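Local atomic coordinates of putative fructose-bisphosphate aldolase (Coccidioides immitis, PDB entry 3PM6), a protein that belongs to the class-II fructose-bisphosphate aldolase family, adopts its TIM-barrel fold and holds a zinc ion at a site built from histidines. Residues L57-A62 / L89-D94; Q93-I98 / V119-F124; R100-S105 / R143-E148; I29-V34 / K247-R252. All coordinates share one frame; numbering follows the deposited sequence.

Contact 1: residues L57-A62 / L89-D94. With ZN (zinc ion), chain S.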
loop_
_atom_site.group_PDB
_atom_site.type_symbol
_atom_site.label_atom_id
_atom_site.label_comp_id
_atom_site.label_asym_id
_atom_site.label_seq_id
_atom_site.Cartn_x
_atom_site.Cartn_y
_atom_site.Cartn_z
ATOM N N LEU A 57 7.137 -9.459 -4.612
ATOM C CA LEU A 57 6.937 -9.368 -6.053
ATOM C C LEU A 57 5.724 -8.530 -6.406
ATOM O O LEU A 57 4.656 -8.731 -5.853
ATOM C CB LEU A 57 6.832 -10.772 -6.682
ATOM C CG LEU A 57 8.182 -11.415 -7.003
ATOM C CD1 LEU A 57 9.067 -11.522 -5.704
ATOM C CD2 LEU A 57 7.983 -12.795 -7.599
ATOM N N LEU A 58 5.879 -7.579 -7.321
ATOM C CA LEU A 58 4.728 -6.839 -7.827
ATOM C C LEU A 58 4.559 -7.166 -9.310
ATOM O O LEU A 58 5.544 -7.501 -9.968
ATOM C CB LEU A 58 4.922 -5.330 -7.613
ATOM C CG LEU A 58 4.877 -4.829 -6.155
ATOM C CD1 LEU A 58 5.330 -3.387 -6.177
ATOM C CD2 LEU A 58 3.430 -4.921 -5.555
ATOM N N PHE A 59 3.319 -7.096 -9.831
ATOM C CA PHE A 59 3.079 -7.263 -11.269
ATOM C C PHE A 59 3.064 -5.890 -11.933
ATOM O O PHE A 59 2.998 -4.862 -11.224
ATOM C CB PHE A 59 1.761 -8.005 -11.543
ATOM C CG PHE A 59 1.750 -9.408 -11.043
ATOM C CD1 PHE A 59 2.721 -10.334 -11.456
ATOM C CD2 PHE A 59 0.794 -9.824 -10.143
ATOM C CE1 PHE A 59 2.723 -11.634 -10.963
ATOM C CE2 PHE A 59 0.797 -11.151 -9.670
ATOM C CZ PHE A 59 1.758 -12.038 -10.091
ATOM N N PRO A 60 3.147 -5.837 -13.291
ATOM C CA PRO A 60 3.009 -4.522 -13.932
ATOM C C PRO A 60 1.719 -3.807 -13.550
ATOM O O PRO A 60 1.656 -2.568 -13.552
ATOM C CB PRO A 60 3.014 -4.868 -15.450
ATOM C CG PRO A 60 3.922 -6.070 -15.551
ATOM C CD PRO A 60 3.870 -6.786 -14.160
ATOM N N TRP A 61 0.692 -4.590 -13.253
ATOM C CA TRP A 61 -0.573 -4.058 -12.760
ATOM C C TRP A 61 -0.427 -3.092 -11.580
ATOM O O TRP A 61 -1.246 -2.185 -11.437
ATOM C CB TRP A 61 -1.528 -5.188 -12.341
ATOM C CG TRP A 61 -2.744 -4.656 -11.644
ATOM C CD1 TRP A 61 -3.889 -4.192 -12.233
ATOM C CD2 TRP A 61 -2.922 -4.485 -10.225
ATOM N NE1 TRP A 61 -4.778 -3.755 -11.267
ATOM C CE2 TRP A 61 -4.212 -3.919 -10.030
ATOM C CE3 TRP A 61 -2.127 -4.774 -9.101
ATOM C CZ2 TRP A 61 -4.730 -3.636 -8.748
ATOM C CZ3 TRP A 61 -2.628 -4.482 -7.835
ATOM C CH2 TRP A 61 -3.927 -3.922 -7.668
ATOM N N ALA A 62 0.569 -3.308 -10.721
ATOM C CA ALA A 62 0.744 -2.452 -9.572
ATOM C C ALA A 62 1.114 -1.026 -9.995
ATOM O O ALA A 62 0.701 -0.048 -9.369
ATOM C CB ALA A 62 1.789 -3.031 -8.617
ATOM N N LEU A 89 10.014 -6.867 -9.825
ATOM C CA LEU A 89 8.899 -6.842 -10.787
ATOM C C LEU A 89 8.770 -8.170 -11.505
ATOM O O LEU A 89 9.621 -8.543 -12.324
ATOM C CB LEU A 89 9.047 -5.701 -11.802
ATOM C CG LEU A 89 7.908 -5.410 -12.800
ATOM C CD1 LEU A 89 6.547 -5.007 -12.156
ATOM C CD2 LEU A 89 8.378 -4.341 -13.811
ATOM N N ASP A 90 7.690 -8.898 -11.224
ATOM C CA ASP A 90 7.515 -10.235 -11.842
ATOM C C ASP A 90 6.776 -10.101 -13.176
ATOM O O ASP A 90 5.961 -9.178 -13.342
ATOM C CB ASP A 90 6.738 -11.110 -10.841
ATOM C CG ASP A 90 6.673 -12.577 -11.218
ATOM O OD1 ASP A 90 7.525 -13.091 -11.998
ATOM O OD2 ASP A 90 5.725 -13.229 -10.717
ATOM N N HIS A 91 7.046 -11.007 -14.127
ATOM C CA HIS A 91 6.278 -11.077 -15.392
ATOM C C HIS A 91 6.048 -9.745 -16.088
ATOM O O HIS A 91 4.945 -9.416 -16.495
ATOM C CB HIS A 91 4.975 -11.854 -15.170
ATOM C CG HIS A 91 5.259 -13.273 -14.817
ATOM N ND1 HIS A 91 5.991 -14.086 -15.651
ATOM C CD2 HIS A 91 5.068 -13.977 -13.677
ATOM C CE1 HIS A 91 6.183 -15.250 -15.067
ATOM N NE2 HIS A 91 5.639 -15.205 -13.869
ATOM N N ALA A 92 7.094 -8.964 -16.210
ATOM C CA ALA A 92 7.002 -7.795 -17.016
ATOM C C ALA A 92 7.144 -8.262 -18.464
ATOM O O ALA A 92 8.228 -8.683 -18.867
ATOM C CB ALA A 92 8.112 -6.826 -16.616
ATOM N N GLN A 93 6.059 -8.205 -19.230
ATOM C CA GLN A 93 6.039 -8.825 -20.550
ATOM C C GLN A 93 5.954 -7.826 -21.691
ATOM O O GLN A 93 5.657 -8.204 -22.831
ATOM C CB GLN A 93 4.914 -9.877 -20.658
ATOM C CG GLN A 93 5.019 -10.990 -19.584
ATOM C CD GLN A 93 3.904 -12.035 -19.716
ATOM O OE1 GLN A 93 2.853 -11.771 -20.310
ATOM N NE2 GLN A 93 4.138 -13.227 -19.159
ATOM N N ASP A 94 6.265 -6.569 -21.372
ATOM C CA ASP A 94 6.163 -5.438 -22.299
ATOM C C ASP A 94 7.398 -4.550 -22.108
ATOM O O ASP A 94 7.601 -4.025 -21.027
ATOM C CB ASP A 94 4.900 -4.637 -21.962
ATOM C CG ASP A 94 4.607 -3.489 -22.975
ATOM O OD1 ASP A 94 5.541 -2.854 -23.551
ATOM O OD2 ASP A 94 3.394 -3.212 -23.182
HETATM ZN ZN ZN S . 5.565 -16.931 -12.663
#
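At the C-terminal mouth of a TIM barrel, L58 and L89 pair as neighbours on parallel strands, and the chain just beyond them supplies H91 to the zinc site. One backbone hydrogen bond, D90 N to L58 O at 2.9 Å, ties the strand ends before 57-62 turns into helix 60-66. P60 at that turn lies against the main chain of the second strand, its CD 3.3 Å from D90 O and its CG 3.6 Å from H91 O. L89 carries its CG anti to the backbone N (chi1 -173°), and its branch CD1 meets P60 CD at 3.8 Å.

The F59 ring and the D90 carboxylate lie side by side and point the same way, their planes 29° apart, with F59 CE1 3.4 Å from D90 OD2; CD2 of L57 crosses the same group, 3.9 Å from D90 CG. The other oxygen, D90 OD1, stands 3.1 Å above the plane of the H91 ring, offset toward its rim, while F59 CE1 and H91 CD2 meet edge against edge.

H91 NE2 binds the zinc ion at 2.1 Å, alongside H196 and H227. Since H91 ND1 donates to D120, the imidazole is gripped at both nitrogens: the metal fixes one and a second-shell carboxylate orients the other, while F59 meets its CD2 edge and D90 OD1 stands over one face.

Contact 2: residues Q93-I98 / V119-F124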
loop_
_atom_site.group_PDB
_atom_site.type_symbol
_atom_site.label_atom_id
_atom_site.label_comp_id
_atom_site.label_asym_id
_atom_site.label_seq_id
_atom_site.Cartn_x
_atom_site.Cartn_y
_atom_site.Cartn_z
ATOM N N GLN A 93 6.059 -8.205 -19.230
ATOM C CA GLN A 93 6.039 -8.825 -20.550
ATOM C C GLN A 93 5.954 -7.826 -21.691
ATOM O O GLN A 93 5.657 -8.204 -22.831
ATOM C CB GLN A 93 4.914 -9.877 -20.658
ATOM C CG GLN A 93 5.019 -10.990 -19.584
ATOM C CD GLN A 93 3.904 -12.035 -19.716
ATOM O OE1 GLN A 93 2.853 -11.771 -20.310
ATOM N NE2 GLN A 93 4.138 -13.227 -19.159
ATOM N N ASP A 94 6.265 -6.569 -21.372
ATOM C CA ASP A 94 6.163 -5.438 -22.299
ATOM C C ASP A 94 7.398 -4.550 -22.108
ATOM O O ASP A 94 7.601 -4.025 -21.027
ATOM C CB ASP A 94 4.900 -4.637 -21.962
ATOM C CG ASP A 94 4.607 -3.489 -22.975
ATOM O OD1 ASP A 94 5.541 -2.854 -23.551
ATOM O OD2 ASP A 94 3.394 -3.212 -23.182
ATOM N N PRO A 95 8.242 -4.397 -23.155
ATOM C CA PRO A 95 9.447 -3.562 -23.086
ATOM C C PRO A 95 9.204 -2.140 -22.515
ATOM O O PRO A 95 10.002 -1.645 -21.691
ATOM C CB PRO A 95 9.899 -3.509 -24.552
ATOM C CG PRO A 95 9.489 -4.847 -25.066
ATOM C CD PRO A 95 8.155 -5.121 -24.437
ATOM N N GLU A 96 8.100 -1.513 -22.919
ATOM C CA GLU A 96 7.744 -0.170 -22.446
ATOM C C GLU A 96 7.538 -0.112 -20.934
ATOM O O GLU A 96 7.985 0.819 -20.258
ATOM C CB GLU A 96 6.494 0.359 -23.174
ATOM N N ILE A 97 6.876 -1.118 -20.387
ATOM C CA ILE A 97 6.646 -1.158 -18.942
ATOM C C ILE A 97 7.929 -1.413 -18.150
ATOM O O ILE A 97 8.082 -0.968 -17.014
ATOM C CB ILE A 97 5.585 -2.209 -18.586
ATOM C CG1 ILE A 97 4.194 -1.604 -18.801
ATOM C CG2 ILE A 97 5.674 -2.574 -17.127
ATOM C CD1 ILE A 97 3.743 -1.490 -20.234
ATOM N N ILE A 98 8.837 -2.164 -18.744
ATOM C CA ILE A 98 10.092 -2.498 -18.079
ATOM C C ILE A 98 10.913 -1.203 -17.913
ATOM O O ILE A 98 11.390 -0.883 -16.819
ATOM C CB ILE A 98 10.817 -3.619 -18.870
ATOM C CG1 ILE A 98 10.057 -4.942 -18.646
ATOM C CG2 ILE A 98 12.299 -3.756 -18.474
ATOM C CD1 ILE A 98 10.482 -6.103 -19.537
ATOM N N VAL A 119 12.508 -9.756 -16.907
ATOM C CA VAL A 119 12.320 -9.415 -18.332
ATOM C C VAL A 119 11.759 -10.659 -18.996
ATOM O O VAL A 119 12.515 -11.528 -19.432
ATOM C CB VAL A 119 13.662 -8.975 -19.013
ATOM C CG1 VAL A 119 13.411 -8.549 -20.426
ATOM C CG2 VAL A 119 14.332 -7.852 -18.193
ATOM N N ASP A 120 10.437 -10.757 -19.017
ATOM C CA ASP A 120 9.728 -11.949 -19.425
ATOM C C ASP A 120 9.263 -11.761 -20.864
ATOM O O ASP A 120 8.149 -11.290 -21.111
ATOM C CB ASP A 120 8.500 -12.188 -18.507
ATOM C CG ASP A 120 7.751 -13.458 -18.873
ATOM O OD1 ASP A 120 8.212 -14.119 -19.825
ATOM O OD2 ASP A 120 6.748 -13.828 -18.203
ATOM N N MET A 121 10.115 -12.123 -21.820
ATOM C CA MET A 121 9.749 -12.013 -23.241
ATOM C C MET A 121 9.341 -13.364 -23.841
ATOM O O MET A 121 9.453 -13.592 -25.056
ATOM C CB MET A 121 10.938 -11.399 -23.998
ATOM C CG MET A 121 11.323 -9.979 -23.454
ATOM S SD MET A 121 10.041 -8.749 -23.813
ATOM C CE MET A 121 9.675 -8.067 -22.201
ATOM N N SER A 122 8.858 -14.263 -22.973
ATOM C CA SER A 122 8.644 -15.665 -23.337
ATOM C C SER A 122 7.474 -15.850 -24.291
ATOM O O SER A 122 7.342 -16.900 -24.922
ATOM C CB SER A 122 8.399 -16.507 -22.061
ATOM O OG SER A 122 7.144 -16.152 -21.486
ATOM N N HIS A 123 6.615 -14.837 -24.383
ATOM C CA HIS A 123 5.509 -14.869 -25.324
ATOM C C HIS A 123 5.911 -14.681 -26.788
ATOM O O HIS A 123 5.138 -15.024 -27.690
ATOM C CB HIS A 123 4.438 -13.855 -24.933
ATOM C CG HIS A 123 3.641 -14.262 -23.728
ATOM N ND1 HIS A 123 2.288 -14.034 -23.623
ATOM C CD2 HIS A 123 4.004 -14.896 -22.591
ATOM C CE1 HIS A 123 1.858 -14.477 -22.451
ATOM N NE2 HIS A 123 2.877 -15.011 -21.808
ATOM N N PHE A 124 7.110 -14.149 -27.015
ATOM C CA PHE A 124 7.635 -13.937 -28.359
ATOM C C PHE A 124 8.397 -15.177 -28.798
ATOM O O PHE A 124 8.653 -16.074 -27.978
ATOM C CB PHE A 124 8.526 -12.661 -28.394
ATOM C CG PHE A 124 7.790 -11.402 -28.008
ATOM C CD1 PHE A 124 6.841 -10.838 -28.865
ATOM C CD2 PHE A 124 8.005 -10.809 -26.756
ATOM C CE1 PHE A 124 6.121 -9.687 -28.494
ATOM C CE2 PHE A 124 7.298 -9.656 -26.357
ATOM C CZ PHE A 124 6.352 -9.087 -27.221
HETATM O O HOH W 1 2.441 -15.520 -19.314
#
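Q93 and D120 bring their backbones to a CA-CA distance of 5.0 Å, close enough for a CA-H...O contact from Q93 CA to D120 O at 3.3 Å, just where one segment leads into helix 95-103 and the other leaves strand 116-119. Past that point the Q93 side chain runs beside D120. Its chain is extended beyond CG (chi2 -179°), and NE2 donates to D120 OD2 at 2.8 Å. The acceptor lies in the amide plane, yet the donor comes from above the carboxylate, 60° out of its plane, the two flat groups being turned 82° apart. D120 OD2 also accepts from H91 ND1. The other oxygen, OD1, takes S122 N, closing an Asx turn, and on its syn lone pair the S122 OG hydroxyl at 2.8 Å. Four donors thus hold this carboxylate.

The other atom of the same glutamine amide, OE1, sits 3.5 Å above one face of the H123 ring, toward the rim. A water bridges the pair, accepting from Q93 NE2 and lying in the ring plane 2.6 Å from H123 NE2.

The apolar half centres on M121, whose bent chain brings CE tip to tip with I98 CD1 at 3.4 Å, a tight approach; V119 CG1 meets the same I98 methyl at 3.9 Å. Helix 126-141 backs this cluster, with C140 on I98, L136 on V119 and T133 on M121, while D120 and V119 bond through their backbones to A92 and E148 on the flanking strands.

Contact 3: residues R100-S105 / R143-E148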
loop_
_atom_site.group_PDB
_atom_site.type_symbol
_atom_site.label_atom_id
_atom_site.label_comp_id
_atom_site.label_asym_id
_atom_site.label_seq_id
_atom_site.Cartn_x
_atom_site.Cartn_y
_atom_site.Cartn_z
ATOM N N ARG A 100 9.764 1.797 -17.985
ATOM C CA ARG A 100 9.039 2.675 -17.081
ATOM C C ARG A 100 9.326 2.285 -15.623
ATOM O O ARG A 100 9.601 3.150 -14.761
ATOM C CB ARG A 100 7.543 2.638 -17.379
ATOM C CG ARG A 100 6.705 3.574 -16.485
ATOM C CD ARG A 100 5.190 3.270 -16.567
ATOM N NE ARG A 100 4.442 4.113 -15.633
ATOM C CZ ARG A 100 3.116 4.253 -15.623
ATOM N NH1 ARG A 100 2.547 5.053 -14.739
ATOM N NH2 ARG A 100 2.354 3.610 -16.505
ATOM N N ALA A 101 9.292 0.985 -15.345
ATOM C CA ALA A 101 9.668 0.507 -13.999
ATOM C C ALA A 101 11.140 0.808 -13.663
ATOM O O ALA A 101 11.452 1.197 -12.552
ATOM C CB ALA A 101 9.371 -0.976 -13.850
ATOM N N ALA A 102 12.033 0.602 -14.619
ATOM C CA ALA A 102 13.472 0.750 -14.396
ATOM C C ALA A 102 13.863 2.228 -14.152
ATOM O O ALA A 102 14.815 2.502 -13.421
ATOM C CB ALA A 102 14.260 0.171 -15.565
ATOM N N ASP A 103 13.100 3.150 -14.765
ATOM C CA ASP A 103 13.235 4.596 -14.570
ATOM C C ASP A 103 12.837 5.046 -13.149
ATOM O O ASP A 103 13.252 6.114 -12.692
ATOM C CB ASP A 103 12.413 5.364 -15.616
ATOM C CG ASP A 103 12.965 5.221 -17.040
ATOM O OD1 ASP A 103 14.121 4.792 -17.237
ATOM O OD2 ASP A 103 12.226 5.544 -17.984
ATOM N N LEU A 104 12.053 4.243 -12.440
ATOM C CA LEU A 104 11.688 4.570 -11.065
ATOM C C LEU A 104 12.878 4.715 -10.095
ATOM O O LEU A 104 12.772 5.427 -9.091
ATOM C CB LEU A 104 10.681 3.561 -10.512
ATOM C CG LEU A 104 9.264 3.637 -11.096
ATOM C CD1 LEU A 104 8.407 2.441 -10.656
ATOM C CD2 LEU A 104 8.592 4.952 -10.715
ATOM N N SER A 105 13.992 4.041 -10.390
ATOM C CA SER A 105 15.233 4.163 -9.607
ATOM C C SER A 105 16.299 4.997 -10.313
ATOM O O SER A 105 16.218 6.229 -10.329
ATOM C CB SER A 105 15.805 2.786 -9.246
ATOM O OG SER A 105 15.554 1.806 -10.245
ATOM N N ARG A 143 20.869 0.997 -14.702
ATOM C CA ARG A 143 20.184 1.671 -13.623
ATOM C C ARG A 143 20.314 0.958 -12.280
ATOM O O ARG A 143 19.569 1.261 -11.318
ATOM C CB ARG A 143 18.726 1.936 -14.012
ATOM C CG ARG A 143 18.612 2.978 -15.144
ATOM C CD ARG A 143 17.428 2.756 -16.079
ATOM N NE ARG A 143 17.422 3.831 -17.065
ATOM C CZ ARG A 143 18.135 3.850 -18.193
ATOM N NH1 ARG A 143 18.898 2.821 -18.534
ATOM N NH2 ARG A 143 18.092 4.922 -18.986
ATOM N N GLY A 144 21.268 0.035 -12.212
ATOM C CA GLY A 144 21.527 -0.713 -10.988
ATOM C C GLY A 144 20.644 -1.939 -10.767
ATOM O O GLY A 144 20.666 -2.530 -9.688
ATOM N N ILE A 145 19.898 -2.348 -11.795
ATOM C CA ILE A 145 18.810 -3.319 -11.604
ATOM C C ILE A 145 19.175 -4.722 -12.114
ATOM O O ILE A 145 19.581 -4.873 -13.247
ATOM C CB ILE A 145 17.522 -2.788 -12.270
ATOM C CG1 ILE A 145 17.108 -1.453 -11.614
ATOM C CG2 ILE A 145 16.397 -3.846 -12.236
ATOM C CD1 ILE A 145 15.945 -0.721 -12.355
ATOM N N ALA A 146 19.058 -5.724 -11.245
ATOM C CA ALA A 146 19.279 -7.110 -11.605
ATOM C C ALA A 146 18.085 -7.665 -12.424
ATOM O O ALA A 146 16.990 -7.096 -12.400
ATOM C CB ALA A 146 19.476 -7.926 -10.346
ATOM N N THR A 147 18.286 -8.755 -13.157
ATOM C CA THR A 147 17.262 -9.211 -14.113
ATOM C C THR A 147 17.099 -10.714 -14.151
ATOM O O THR A 147 18.031 -11.456 -13.879
ATOM C CB THR A 147 17.511 -8.745 -15.569
ATOM O OG1 THR A 147 18.744 -9.262 -16.023
ATOM C CG2 THR A 147 17.529 -7.247 -15.703
ATOM N N GLU A 148 15.901 -11.137 -14.495
ATOM C CA GLU A 148 15.550 -12.553 -14.612
ATOM C C GLU A 148 14.935 -12.649 -15.977
ATOM O O GLU A 148 14.235 -11.732 -16.381
ATOM C CB GLU A 148 14.523 -12.918 -13.542
ATOM C CG GLU A 148 13.906 -14.309 -13.639
ATOM C CD GLU A 148 12.884 -14.561 -12.530
ATOM O OE1 GLU A 148 13.120 -14.137 -11.368
ATOM O OE2 GLU A 148 11.831 -15.172 -12.822
#
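A102 and I145, both buried, form the tight part of this contact, a methyl from one inserted against the backbone of the other. I145 stretches out from its backbone, with CD1 anti across the CB-CG1 bond (chi2 171°), and that methyl reaches the helix surface, 3.5 Å from A102 CA and 3.7 Å from A102 CB. S105 bounds the same methyl from the exposed margin, its OG 3.3 Å from I145 CD1. I117 and C140 also pack on I145.

The solvent side is looser and polar. R143 starts alongside the helix end, its CD 3.7 Å from A102 O, and its bent chain then runs beside D103, both side chains pointing the same way. Their salt bridge, D103 OD1 to R143 NE, is long at 3.4 Å, and the carboxylate and guanidinium planes stand 48° apart. Y139 has the stronger hold on both charges: its hydroxyl bonds D103 OD1, its carbonyl takes R143 NH1, and its ring engages the guanidinium in a cation-pi contact.

The loop before strand 146-149 lies against the end of helix 95-103, with I145 directed at that helix. G144, with positive phi, is the C-prime residue of a Schellman motif, I145 N bonding to C140 O and G144 N to N141 O; the motif ends helix 126-141 in the loop leading to strand 146-149 of the beta/alpha barrel.

Contact 4: residues I29-V34 / K247-R252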
loop_
_atom_site.group_PDB
_atom_site.type_symbol
_atom_site.label_atom_id
_atom_site.label_comp_id
_atom_site.label_asym_id
_atom_site.label_seq_id
_atom_site.Cartn_x
_atom_site.Cartn_y
_atom_site.Cartn_z
ATOM N N ILE A 29 14.978 -18.519 -1.700
ATOM C CA ILE A 29 14.386 -17.273 -1.249
ATOM C C ILE A 29 12.888 -17.360 -1.569
ATOM O O ILE A 29 12.518 -17.737 -2.679
ATOM C CB ILE A 29 15.024 -16.082 -2.038
ATOM C CG1 ILE A 29 16.545 -16.041 -1.821
ATOM C CG2 ILE A 29 14.344 -14.727 -1.718
ATOM C CD1 ILE A 29 17.015 -15.971 -0.323
ATOM N N PRO A 30 12.026 -17.067 -0.581
ATOM C CA PRO A 30 10.594 -17.031 -0.891
ATOM C C PRO A 30 10.277 -15.732 -1.615
ATOM O O PRO A 30 10.562 -14.686 -1.093
ATOM C CB PRO A 30 9.918 -17.043 0.495
ATOM C CG PRO A 30 10.973 -16.478 1.467
ATOM C CD PRO A 30 12.334 -16.762 0.840
ATOM N N ALA A 31 9.718 -15.815 -2.817
ATOM C CA ALA A 31 9.430 -14.631 -3.652
ATOM C C ALA A 31 7.919 -14.524 -3.823
ATOM O O ALA A 31 7.324 -15.196 -4.668
ATOM C CB ALA A 31 10.123 -14.763 -5.007
ATOM N N ILE A 32 7.286 -13.715 -2.994
ATOM C CA ILE A 32 5.837 -13.752 -2.834
ATOM C C ILE A 32 5.206 -12.621 -3.583
ATOM O O ILE A 32 5.491 -11.450 -3.291
ATOM C CB ILE A 32 5.462 -13.595 -1.305
ATOM C CG1 ILE A 32 6.331 -14.514 -0.433
ATOM C CG2 ILE A 32 3.959 -13.763 -1.071
ATOM C CD1 ILE A 32 6.181 -15.992 -0.750
ATOM N N CYS A 33 4.368 -12.965 -4.562
ATOM C CA CYS A 33 3.570 -12.003 -5.273
ATOM C C CYS A 33 2.509 -11.428 -4.401
ATOM O O CYS A 33 1.755 -12.163 -3.732
ATOM C CB CYS A 33 2.879 -12.657 -6.479
ATOM S SG CYS A 33 4.068 -13.363 -7.590
ATOM N N VAL A 34 2.382 -10.113 -4.452
ATOM C CA VAL A 34 1.315 -9.437 -3.707
ATOM C C VAL A 34 0.692 -8.361 -4.559
ATOM O O VAL A 34 1.309 -7.936 -5.546
ATOM C CB VAL A 34 1.841 -8.771 -2.418
ATOM C CG1 VAL A 34 2.292 -9.809 -1.393
ATOM C CG2 VAL A 34 2.930 -7.776 -2.721
ATOM N N LYS A 247 15.379 -19.413 -5.955
ATOM C CA LYS A 247 14.294 -18.460 -5.773
ATOM C C LYS A 247 13.017 -19.197 -6.118
ATOM O O LYS A 247 12.901 -19.785 -7.218
ATOM C CB LYS A 247 14.487 -17.247 -6.691
ATOM C CG LYS A 247 13.366 -16.165 -6.635
ATOM C CD LYS A 247 13.776 -14.960 -7.502
ATOM C CE LYS A 247 12.680 -13.932 -7.708
ATOM N NZ LYS A 247 11.835 -14.238 -8.904
ATOM N N VAL A 248 12.068 -19.177 -5.174
ATOM C CA VAL A 248 10.748 -19.790 -5.360
ATOM C C VAL A 248 9.642 -18.727 -5.336
ATOM O O VAL A 248 9.418 -18.054 -4.302
ATOM C CB VAL A 248 10.486 -20.850 -4.253
ATOM C CG1 VAL A 248 9.027 -21.310 -4.272
ATOM C CG2 VAL A 248 11.464 -22.017 -4.387
ATOM N N ASN A 249 8.942 -18.599 -6.474
ATOM C CA ASN A 249 7.829 -17.688 -6.644
ATOM C C ASN A 249 6.518 -18.313 -6.202
ATOM O O ASN A 249 6.190 -19.449 -6.595
ATOM C CB ASN A 249 7.653 -17.282 -8.133
ATOM C CG ASN A 249 8.778 -16.367 -8.623
ATOM O OD1 ASN A 249 9.795 -16.194 -7.941
ATOM N ND2 ASN A 249 8.595 -15.776 -9.790
ATOM N N VAL A 250 5.723 -17.500 -5.519
ATOM C CA VAL A 250 4.466 -17.927 -4.965
ATOM C C VAL A 250 3.443 -16.854 -5.221
ATOM O O VAL A 250 3.747 -15.678 -5.143
ATOM C CB VAL A 250 4.596 -18.105 -3.437
ATOM C CG1 VAL A 250 3.300 -18.595 -2.851
ATOM C CG2 VAL A 250 5.707 -19.098 -3.126
ATOM N N ASN A 251 2.217 -17.260 -5.499
ATOM C CA ASN A 251 1.133 -16.300 -5.641
ATOM C C ASN A 251 -0.159 -16.743 -4.909
ATOM O O ASN A 251 -0.398 -16.340 -3.753
ATOM C CB ASN A 251 0.876 -15.986 -7.137
ATOM C CG ASN A 251 -0.205 -14.943 -7.318
ATOM O OD1 ASN A 251 -0.704 -14.417 -6.328
ATOM N ND2 ASN A 251 -0.590 -14.643 -8.569
ATOM N N ARG A 252 -0.974 -17.542 -5.602
ATOM C CA ARG A 252 -2.250 -18.075 -5.104
ATOM C C ARG A 252 -2.169 -18.708 -3.700
ATOM O O ARG A 252 -3.094 -18.526 -2.882
ATOM C CB ARG A 252 -2.821 -19.108 -6.081
#
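I29 and K247 open a parallel pairing that runs without interruption to C33, the seam between the first and last strands of the barrel. Backbone hydrogen bonds form the first kind of interaction: V248 N to I29 O (2.9 Å), A31 N to V248 O (2.7 Å), then V250 N to A31 O and C33 N to V250 O, with N249 CA adding a CA-H...O contact to A31 O at 3.2 Å.

Polar side chains gather on the face of A31. K247 turns sharply at its end (chi4 -89°), and NZ donates to a lone pair of N249 OD1 at 3.0 Å, in the plane of the amide; E148 gives the ammonium a salt bridge. The A31 methyl lies against this pair, its CB 3.3 Å from N249 OD1 and 3.8 Å from K247 CE.

Apolar contacts occupy the other face, where I32 and V250 lie side by side and I32 CD1 touches V250 CB at 3.8 Å. Near the strand ends C33 CB rests against the N251 amide.

The axes of 29-33 and 247-250 cross at -24°. Strand 54-58 flanks the other edge of 29-33, helix 271-292 packs over P30, I32 and V250, and helix 37-49 meets I32.

Contacts 1 and 4 belong to the core, pairing strands of one closed sheet, whereas contacts 2 and 3 are partly buried and tie helix 95-103 to later parts of the chain. Contact 4, a regular backbone ladder, closes a loop enclosing all the others; L57 of contact 1 bonds to I32 of contact 4, joining neighbouring strands 54-58 and 29-33. Contacts 1 and 2 share Q93 and D94 and are joined by the H91-D120 bond, so that H91 binds the zinc ion and D120 stands in the second shell. Contact 3, at the other end of the same helix, relies on methyl packing and surface charge, yet its strand sends E148 to K247 of contact 4.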